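Esterase YbfF (Escherichia coli, PDB 3BF7) probably hydrolyses ester and thioester bonds as an alpha/beta hydrolase whose helical cap and core domain together form an unusual substrate-binding crevice. Local coordinates at residues Asp113-Tyr119 / Tyr208-Tyr213; Pro18-His23 / Asn44-Val50. The protein carries 1 engineered substitution. Residue numbers count along the deposited sequence, not the author numbering.

Contact 1 (Asp113-Tyr119 / Tyr208-Tyr213); sequences DIAPVDY and YVSEQY
Y119 lays its ring between two tyrosines of 208-213: its face takes the edge of Y208 (centroids 5.3 Å apart, planes at 66°), while its own edge meets the face of Y213 (5.1 Å, 82°). All three take chi1 m. Neither segment is helix or strand; I114 lies nearest Y208 and A115 nearest V209, CA-CA 5.3 and 5.5 Å. From D113, at phi/psi 37/64, the chain runs extended through I114 and A115, then bends in an inverse gamma turn centred on P116, so that Y119 folds back. Its OH donates to Y208 O at 2.7 Å and accepts from A115 N at 3.0 Å, tying both backbones to one phenol. Apolar contacts fill in around this: I114 CD1 to Y208 CD1 4.0 Å, A115 CB to Y213 CB 4.0 Å, and an off-centre CH-pi contact, V117 CG2 to the Y213 centroid 4.2 Å. V209 CG2 comes within 3.4 Å of I114 N. One water joins D113 OD2 to V209 N, another Y119 O to Y213 OH. D113 OD1 binds S206 and H234, and Y208 stacks on H234 and touches S89, an arrangement consistent with the acid end of the Ser-His-Asp catalytic triad of an alpha/beta hydrolase.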
loop_
_atom_site.group_PDB
_atom_site.type_symbol
_atom_site.label_atom_id
_atom_site.label_comp_id
_atom_site.label_asym_id
_atom_site.label_seq_id
_atom_site.Cartn_x
_atom_site.Cartn_y
_atom_site.Cartn_z
ATOM N N ASP A 113 -1.430 0.523 -8.625
ATOM C CA ASP A 113 -1.088 1.874 -9.070
ATOM C C ASP A 113 0.229 2.405 -8.533
ATOM O O ASP A 113 0.287 3.417 -7.827
ATOM C CB ASP A 113 -2.207 2.875 -8.780
ATOM C CG ASP A 113 -2.170 4.050 -9.739
ATOM O OD1 ASP A 113 -2.165 5.210 -9.281
ATOM O OD2 ASP A 113 -2.131 3.801 -10.966
ATOM N N ILE A 114 1.296 1.724 -8.927
ATOM C CA ILE A 114 2.634 2.087 -8.501
ATOM C C ILE A 114 3.672 1.451 -9.426
ATOM O O ILE A 114 3.454 0.372 -9.987
ATOM C CB ILE A 114 2.869 1.610 -7.038
ATOM C CG1 ILE A 114 4.185 2.165 -6.490
ATOM C CG2 ILE A 114 2.859 0.089 -6.973
ATOM C CD1 ILE A 114 4.181 3.666 -6.313
ATOM N N ALA A 115 4.795 2.141 -9.594
ATOM C CA ALA A 115 5.895 1.644 -10.411
ATOM C C ALA A 115 7.158 1.709 -9.556
ATOM O O ALA A 115 7.266 2.548 -8.657
ATOM C CB ALA A 115 6.063 2.498 -11.659
ATOM N N PRO A 116 8.125 0.813 -9.809
ATOM C CA PRO A 116 9.377 0.794 -9.048
ATOM C C PRO A 116 10.314 1.873 -9.577
ATOM O O PRO A 116 11.309 1.591 -10.252
ATOM C CB PRO A 116 9.897 -0.621 -9.284
ATOM C CG PRO A 116 9.448 -0.901 -10.683
ATOM C CD PRO A 116 8.034 -0.351 -10.709
ATOM N N VAL A 117 9.972 3.118 -9.258
ATOM C CA VAL A 117 10.732 4.271 -9.706
ATOM C C VAL A 117 10.705 5.392 -8.678
ATOM O O VAL A 117 9.815 5.452 -7.829
ATOM C CB VAL A 117 10.139 4.857 -11.015
ATOM C CG1 VAL A 117 10.164 3.813 -12.121
ATOM C CG2 VAL A 117 8.709 5.352 -10.768
ATOM N N ASP A 118 11.699 6.268 -8.767
ATOM C CA ASP A 118 11.772 7.451 -7.917
ATOM C C ASP A 118 11.003 8.486 -8.745
ATOM O O ASP A 118 11.438 8.858 -9.836
ATOM C CB ASP A 118 13.226 7.898 -7.756
ATOM C CG ASP A 118 13.378 9.099 -6.838
ATOM O OD1 ASP A 118 12.393 9.840 -6.628
ATOM O OD2 ASP A 118 14.502 9.311 -6.334
ATOM N N TYR A 119 9.861 8.942 -8.246
ATOM C CA TYR A 119 9.062 9.902 -9.000
ATOM C C TYR A 119 9.650 11.309 -9.054
ATOM O O TYR A 119 9.244 12.120 -9.884
ATOM C CB TYR A 119 7.632 9.925 -8.459
ATOM C CG TYR A 119 6.870 8.650 -8.754
ATOM C CD1 TYR A 119 6.350 8.401 -10.026
ATOM C CD2 TYR A 119 6.675 7.688 -7.766
ATOM C CE1 TYR A 119 5.653 7.222 -10.303
ATOM C CE2 TYR A 119 5.981 6.510 -8.031
ATOM C CZ TYR A 119 5.471 6.285 -9.296
ATOM O OH TYR A 119 4.768 5.126 -9.544
ATOM N N TYR A 208 0.819 7.301 -12.085
ATOM C CA TYR A 208 1.780 6.460 -11.376
ATOM C C TYR A 208 2.443 5.349 -12.189
ATOM O O TYR A 208 3.592 4.994 -11.917
ATOM C CB TYR A 208 1.133 5.861 -10.123
ATOM C CG TYR A 208 1.088 6.796 -8.930
ATOM C CD1 TYR A 208 1.955 6.622 -7.850
ATOM C CD2 TYR A 208 0.164 7.840 -8.867
ATOM C CE1 TYR A 208 1.902 7.462 -6.733
ATOM C CE2 TYR A 208 0.102 8.687 -7.756
ATOM C CZ TYR A 208 0.970 8.491 -6.694
ATOM O OH TYR A 208 0.892 9.311 -5.591
ATOM N N VAL A 209 1.744 4.797 -13.178
ATOM C CA VAL A 209 2.326 3.723 -13.981
ATOM C C VAL A 209 2.296 4.018 -15.479
ATOM O O VAL A 209 2.075 3.125 -16.297
ATOM C CB VAL A 209 1.612 2.367 -13.730
ATOM C CG1 VAL A 209 2.510 1.213 -14.174
ATOM C CG2 VAL A 209 1.259 2.223 -12.261
ATOM N N SER A 210 2.533 5.273 -15.836
ATOM C CA SER A 210 2.532 5.674 -17.238
ATOM C C SER A 210 3.765 5.162 -17.985
ATOM O O SER A 210 4.710 4.644 -17.383
ATOM C CB SER A 210 2.449 7.196 -17.347
ATOM O OG SER A 210 3.534 7.806 -16.679
ATOM N N GLU A 211 3.742 5.328 -19.303
ATOM C CA GLU A 211 4.805 4.876 -20.193
ATOM C C GLU A 211 6.236 5.285 -19.849
ATOM O O GLU A 211 7.170 4.519 -20.094
ATOM C CB GLU A 211 4.489 5.323 -21.625
ATOM C CG GLU A 211 5.532 4.933 -22.664
ATOM C CD GLU A 211 5.713 3.433 -22.780
ATOM O OE1 GLU A 211 4.701 2.722 -22.951
ATOM O OE2 GLU A 211 6.868 2.966 -22.705
ATOM N N GLN A 212 6.431 6.474 -19.286
ATOM C CA GLN A 212 7.789 6.905 -18.972
ATOM C C GLN A 212 8.479 6.072 -17.898
ATOM O O GLN A 212 9.688 6.190 -17.707
ATOM C CB GLN A 212 7.828 8.387 -18.572
ATOM C CG GLN A 212 7.194 8.738 -17.238
ATOM C CD GLN A 212 5.743 9.135 -17.370
ATOM O OE1 GLN A 212 5.176 9.768 -16.478
ATOM N NE2 GLN A 212 5.128 8.762 -18.486
ATOM N N TYR A 213 7.721 5.227 -17.206
ATOM C CA TYR A 213 8.292 4.385 -16.155
ATOM C C TYR A 213 8.372 2.929 -16.590
ATOM O O TYR A 213 8.889 2.085 -15.861
ATOM C CB TYR A 213 7.441 4.467 -14.884
ATOM C CG TYR A 213 7.155 5.876 -14.433
ATOM C CD1 TYR A 213 8.191 6.761 -14.146
ATOM C CD2 TYR A 213 5.844 6.336 -14.324
ATOM C CE1 TYR A 213 7.929 8.076 -13.763
ATOM C CE2 TYR A 213 5.571 7.646 -13.942
ATOM C CZ TYR A 213 6.617 8.512 -13.666
ATOM O OH TYR A 213 6.356 9.815 -13.309
HETATM O O HOH W 1 -1.080 4.762 -13.363
HETATM O O HOH W 2 7.720 11.969 -12.338
#

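Contact 2 (Pro18-His23 / Asn44-Val50); sequences PIVLVH and NIIQVDV. Engineered in segment 44-50: V50 (natural residue Met).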
loop_
_atom_site.group_PDB
_atom_site.type_symbol
_atom_site.label_atom_id
_atom_site.label_comp_id
_atom_site.label_asym_id
_atom_site.label_seq_id
_atom_site.Cartn_x
_atom_site.Cartn_y
_atom_site.Cartn_z
ATOM N N PRO A 18 -1.166 -17.852 1.871
ATOM C CA PRO A 18 -1.872 -16.758 2.541
ATOM C C PRO A 18 -1.580 -15.466 1.783
ATOM O O PRO A 18 -0.596 -15.388 1.045
ATOM C CB PRO A 18 -1.264 -16.763 3.941
ATOM C CG PRO A 18 0.135 -17.250 3.689
ATOM C CD PRO A 18 -0.085 -18.382 2.718
ATOM N N ILE A 19 -2.435 -14.466 1.959
ATOM C CA ILE A 19 -2.258 -13.181 1.297
ATOM C C ILE A 19 -2.043 -12.063 2.307
ATOM O O ILE A 19 -2.826 -11.894 3.241
ATOM C CB ILE A 19 -3.484 -12.825 0.416
ATOM C CG1 ILE A 19 -3.601 -13.824 -0.741
ATOM C CG2 ILE A 19 -3.359 -11.392 -0.108
ATOM C CD1 ILE A 19 -4.809 -13.600 -1.634
ATOM N N VAL A 20 -0.962 -11.314 2.113
ATOM C CA VAL A 20 -0.626 -10.181 2.966
ATOM C C VAL A 20 -0.946 -8.922 2.164
ATOM O O VAL A 20 -0.473 -8.767 1.037
ATOM C CB VAL A 20 0.875 -10.184 3.339
ATOM C CG1 VAL A 20 1.214 -8.949 4.166
ATOM C CG2 VAL A 20 1.217 -11.452 4.111
ATOM N N LEU A 21 -1.755 -8.041 2.747
ATOM C CA LEU A 21 -2.167 -6.792 2.108
ATOM C C LEU A 21 -1.432 -5.628 2.762
ATOM O O LEU A 21 -1.432 -5.499 3.991
ATOM C CB LEU A 21 -3.680 -6.612 2.258
ATOM C CG LEU A 21 -4.539 -7.716 1.641
ATOM C CD1 LEU A 21 -5.957 -7.619 2.176
ATOM C CD2 LEU A 21 -4.521 -7.607 0.129
ATOM N N VAL A 22 -0.831 -4.777 1.933
ATOM C CA VAL A 22 -0.040 -3.643 2.410
ATOM C C VAL A 22 -0.514 -2.315 1.813
ATOM O O VAL A 22 -0.421 -2.095 0.605
ATOM C CB VAL A 22 1.457 -3.853 2.061
ATOM C CG1 VAL A 22 2.315 -2.850 2.814
ATOM C CG2 VAL A 22 1.875 -5.283 2.385
ATOM N N HIS A 23 -1.008 -1.433 2.677
ATOM C CA HIS A 23 -1.525 -0.124 2.279
ATOM C C HIS A 23 -0.452 0.892 1.877
ATOM O O HIS A 23 0.747 0.641 2.011
ATOM C CB HIS A 23 -2.355 0.451 3.427
ATOM C CG HIS A 23 -1.537 0.815 4.626
ATOM N ND1 HIS A 23 -0.780 1.964 4.687
ATOM C CD2 HIS A 23 -1.302 0.151 5.784
ATOM C CE1 HIS A 23 -0.113 1.992 5.827
ATOM N NE2 HIS A 23 -0.412 0.902 6.512
ATOM N N ASN A 44 -6.078 -17.303 3.735
ATOM C CA ASN A 44 -5.882 -16.738 5.058
ATOM C C ASN A 44 -5.419 -15.336 4.674
ATOM O O ASN A 44 -4.672 -15.175 3.703
ATOM C CB ASN A 44 -4.771 -17.450 5.832
ATOM C CG ASN A 44 -5.209 -18.789 6.382
ATOM O OD1 ASN A 44 -6.403 -19.054 6.524
ATOM N ND2 ASN A 44 -4.243 -19.635 6.715
ATOM N N ILE A 45 -5.870 -14.329 5.410
ATOM C CA ILE A 45 -5.510 -12.950 5.110
ATOM C C ILE A 45 -4.774 -12.285 6.260
ATOM O O ILE A 45 -5.078 -12.529 7.430
ATOM C CB ILE A 45 -6.770 -12.100 4.817
ATOM C CG1 ILE A 45 -7.558 -12.702 3.651
ATOM C CG2 ILE A 45 -6.373 -10.658 4.530
ATOM C CD1 ILE A 45 -6.803 -12.748 2.348
ATOM N N ILE A 46 -3.799 -11.450 5.915
ATOM C CA ILE A 46 -3.043 -10.692 6.902
ATOM C C ILE A 46 -3.002 -9.245 6.415
ATOM O O ILE A 46 -2.411 -8.947 5.373
ATOM C CB ILE A 46 -1.586 -11.193 7.062
ATOM C CG1 ILE A 46 -1.566 -12.657 7.513
ATOM C CG2 ILE A 46 -0.852 -10.323 8.080
ATOM C CD1 ILE A 46 -1.759 -13.653 6.391
ATOM N N GLN A 47 -3.658 -8.357 7.151
ATOM C CA GLN A 47 -3.671 -6.938 6.815
ATOM C C GLN A 47 -2.698 -6.264 7.773
ATOM O O GLN A 47 -2.857 -6.364 8.987
ATOM C CB GLN A 47 -5.076 -6.362 6.996
ATOM C CG GLN A 47 -6.081 -6.870 5.967
ATOM C CD GLN A 47 -7.518 -6.576 6.344
ATOM O OE1 GLN A 47 -8.285 -7.486 6.663
ATOM N NE2 GLN A 47 -7.894 -5.304 6.311
ATOM N N VAL A 48 -1.691 -5.581 7.241
ATOM C CA VAL A 48 -0.702 -4.939 8.095
ATOM C C VAL A 48 -0.762 -3.424 8.114
ATOM O O VAL A 48 -1.252 -2.786 7.177
ATOM C CB VAL A 48 0.751 -5.302 7.661
ATOM C CG1 VAL A 48 0.877 -6.791 7.436
ATOM C CG2 VAL A 48 1.143 -4.530 6.396
ATOM N N ASP A 49 -0.272 -2.859 9.212
ATOM C CA ASP A 49 -0.119 -1.417 9.320
ATOM C C ASP A 49 1.376 -1.258 9.031
ATOM O O ASP A 49 2.213 -1.890 9.683
ATOM C CB ASP A 49 -0.381 -0.896 10.738
ATOM C CG ASP A 49 -1.831 -0.508 10.979
ATOM O OD1 ASP A 49 -2.525 -0.094 10.023
ATOM O OD2 ASP A 49 -2.263 -0.593 12.152
ATOM N N VAL A 50 1.713 -0.455 8.033
ATOM C CA VAL A 50 3.114 -0.212 7.718
ATOM C C VAL A 50 3.716 0.571 8.891
ATOM O O VAL A 50 2.990 1.243 9.627
ATOM C CB VAL A 50 3.231 0.607 6.410
ATOM C CG1 VAL A 50 4.676 1.028 6.160
ATOM C CG2 VAL A 50 2.708 -0.225 5.244
HETATM O O HOH W 3 -2.367 -3.014 4.756
#
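P18 enters the strand pair with its CB 4.0 Å from I46 CD1. At I19 the ladder begins: I19 N donates to N44 O, and I19 O accepts from I46 N, both at 2.9 Å, so I19 straddles I45 in parallel; on their shared face, I19 CB packs 3.8 Å from I45 CD1. V20 turns to the other face, with CG2 4.1 Å from I46 CB and CG1 3.9 Å from V48 CG1. L21 N bonds to I46 O at 2.9 Å, while L21 O takes the longer bond from V48 N, 3.3 Å; its CD1 meets I45 CG2 and Q47 CG, each at 3.9 Å. By V22 the strands part, and a water bonded to L21 O, H23 N and V48 O fills the gap. V22 CG1 reaches CG2 of the engineered V50 at 3.6 Å. H23 closes the run: NE2 accepts from V50 N at 2.9 Å, and V50 CG2 sits over the ring face, 3.8 Å from its centroid. The strands, 20° apart, form a right-handed beta-alpha-beta crossover with helix 33-39, which packs on L21, I45 and Q47; helix 64-78 lies against V20, V22, I46 and V50, and strand 83-88 flanks 19-22 on its other edge.

In the fold
Both contacts are largely buried and belong to the same alpha/beta hydrolase fold, yet they lie on opposite sides of the chain's centre, their own centres about 23 Å apart and their nearest atoms about 9 Å apart. Contact 2 is part of the central sheet itself, held by a regular backbone ladder with aliphatic side chains on both faces. Contact 1 joins two loops that follow strands 106-112 and 198-201 of that sheet; lacking a ladder, it relies on tyrosine rings and one phenol hydroxyl. Waters bridge the segments in both. The likely active site lies near both: contact 1 carries the putative triad acid, while V22 of contact 2 packs against the probable nucleophile elbow.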